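Local coordinates for protein RTX-adhesin (Marinomonas primoryensis, PDB 5IRB) that is a three-domain, calcium-binding piece of a giant adhesin that binds its Antarctic bacterium to diatoms and ice, at residues Phe41-Val46 with Ser56-Asn60. Numbering follows the deposited sequence.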
loop_
_atom_site.group_PDB
_atom_site.type_symbol
_atom_site.label_atom_id
_atom_site.label_comp_id
_atom_site.label_asym_id
_atom_site.label_seq_id
_atom_site.Cartn_x
_atom_site.Cartn_y
_atom_site.Cartn_z
ATOM N N PHE A 41 -48.938 30.974 -25.344
ATOM C CA PHE A 41 -48.428 30.814 -26.701
ATOM C C PHE A 41 -48.838 29.435 -27.227
ATOM O O PHE A 41 -49.228 28.566 -26.443
ATOM C CB PHE A 41 -46.909 31.052 -26.741
ATOM C CG PHE A 41 -46.108 30.149 -25.838
ATOM C CD1 PHE A 41 -45.733 28.886 -26.254
ATOM C CD2 PHE A 41 -45.753 30.559 -24.560
ATOM C CE1 PHE A 41 -44.968 28.052 -25.415
ATOM C CE2 PHE A 41 -45.009 29.729 -23.716
ATOM C CZ PHE A 41 -44.623 28.467 -24.149
ATOM N N SER A 42 -48.799 29.238 -28.544
ATOM C CA SER A 42 -49.247 27.968 -29.106
ATOM C C SER A 42 -48.123 27.106 -29.684
ATOM O O SER A 42 -48.338 25.928 -29.979
ATOM C CB SER A 42 -50.326 28.225 -30.177
ATOM O OG SER A 42 -49.868 29.116 -31.184
ATOM N N SER A 43 -46.926 27.677 -29.835
ATOM C CA SER A 43 -45.743 26.885 -30.142
ATOM C C SER A 43 -44.503 27.699 -29.828
ATOM O O SER A 43 -44.578 28.918 -29.626
ATOM C CB SER A 43 -45.710 26.436 -31.607
ATOM O OG SER A 43 -45.609 27.545 -32.482
ATOM N N GLY A 44 -43.363 27.025 -29.796
ATOM C CA GLY A 44 -42.098 27.697 -29.574
ATOM C C GLY A 44 -40.906 26.830 -29.941
ATOM O O GLY A 44 -41.034 25.607 -30.069
ATOM N N VAL A 45 -39.763 27.483 -30.133
ATOM C CA VAL A 45 -38.504 26.823 -30.464
ATOM C C VAL A 45 -37.434 27.221 -29.465
ATOM O O VAL A 45 -37.042 28.389 -29.402
ATOM C CB VAL A 45 -38.002 27.175 -31.881
ATOM C CG1 VAL A 45 -36.672 26.455 -32.192
ATOM C CG2 VAL A 45 -39.083 26.889 -32.941
ATOM N N VAL A 46 -36.978 26.245 -28.678
ATOM C CA VAL A 46 -35.823 26.417 -27.793
ATOM C C VAL A 46 -34.508 26.063 -28.485
ATOM O O VAL A 46 -34.361 24.986 -29.066
ATOM C CB VAL A 46 -35.952 25.564 -26.520
ATOM C CG1 VAL A 46 -34.665 25.627 -25.689
ATOM C CG2 VAL A 46 -37.149 26.018 -25.704
ATOM N N SER A 56 -31.695 21.979 -30.649
ATOM C CA SER A 56 -33.011 22.595 -30.789
ATOM C C SER A 56 -34.135 21.640 -30.468
ATOM O O SER A 56 -34.035 20.445 -30.684
ATOM C CB SER A 56 -33.216 23.102 -32.222
ATOM O OG SER A 56 -32.556 24.342 -32.407
ATOM N N THR A 57 -35.230 22.184 -29.971
ATOM C CA THR A 57 -36.413 21.370 -29.753
ATOM C C THR A 57 -37.676 22.222 -29.717
ATOM O O THR A 57 -37.590 23.445 -29.686
ATOM C CB THR A 57 -36.310 20.573 -28.446
ATOM O OG1 THR A 57 -37.327 19.568 -28.439
ATOM C CG2 THR A 57 -36.501 21.479 -27.244
ATOM N N ASN A 58 -38.829 21.555 -29.660
ATOM C CA ASN A 58 -40.126 22.213 -29.526
ATOM C C ASN A 58 -40.463 22.450 -28.081
ATOM O O ASN A 58 -39.827 21.858 -27.203
ATOM C CB ASN A 58 -41.238 21.336 -30.101
ATOM C CG ASN A 58 -41.370 21.473 -31.576
ATOM O OD1 ASN A 58 -40.988 22.495 -32.134
ATOM N ND2 ASN A 58 -41.908 20.446 -32.235
ATOM N N VAL A 59 -41.433 23.328 -27.819
ATOM C CA VAL A 59 -41.973 23.393 -26.471
ATOM C C VAL A 59 -43.362 22.749 -26.469
ATOM O O VAL A 59 -44.195 22.966 -27.360
ATOM C CB VAL A 59 -41.961 24.815 -25.865
ATOM C CG1 VAL A 59 -41.334 25.804 -26.799
ATOM C CG2 VAL A 59 -43.309 25.203 -25.363
ATOM N N ASN A 60 -43.577 21.921 -25.461
ATOM C CA ASN A 60 -44.788 21.146 -25.308
ATOM C C ASN A 60 -45.956 22.059 -24.972
ATOM O O ASN A 60 -45.754 23.230 -24.610
ATOM C CB ASN A 60 -44.595 20.106 -24.208
ATOM C CG ASN A 60 -43.436 19.165 -24.493
ATOM O OD1 ASN A 60 -43.220 18.750 -25.630
ATOM N ND2 ASN A 60 -42.671 18.838 -23.456
HETATM O O HOH W 1 -47.239 23.478 -28.162
HETATM O O HOH W 2 -42.265 24.936 -32.681
HETATM O O HOH W 3 -44.104 24.039 -29.830
#
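An axis separation of 4.8 Å and an angle of 162° between chain directions identify strands 43-46 and 56-58 as antiparallel neighbours, the open ends of a beta hairpin. Val46 and Thr57 form a hydrogen-bonded pair: Val46 N donates to Thr57 O at 3.0 Å and Thr57 N to Val46 O at 3.1 Å. Val45 with Asn58 is non-hydrogen-bonded (CA to CA 5.0 Å). Beyond it Val59 N still reaches Gly44 O at 3.2 Å, but the return bond is replaced by water 3, which accepts from Gly44 N (3.1 Å) and donates to Val59 O (2.7 Å). Water 1 bridges Ser42 O and Val59 O (both 3.2 Å), so solvent extends the ladder. Apolar contact centres on Val59, whose CG2 meets the edge of the Phe41 ring at CE1 (3.3 Å) and whose CG1 lies 4.3 Å from Val46 CG2. An ideal CB on Gly44 falls 2.8 Å from Val59 CG1, leaving no room for a side chain with Val59 as modelled. In the first domain's sheet, strand 53-58 is outermost; strand 43-50 pairs on its other side with strand 81-89, where Ser42 and Ser43 form a classic beta bulge opposite Thr89, while Val46 and Thr57 pack on Trp65 of strand 64-70.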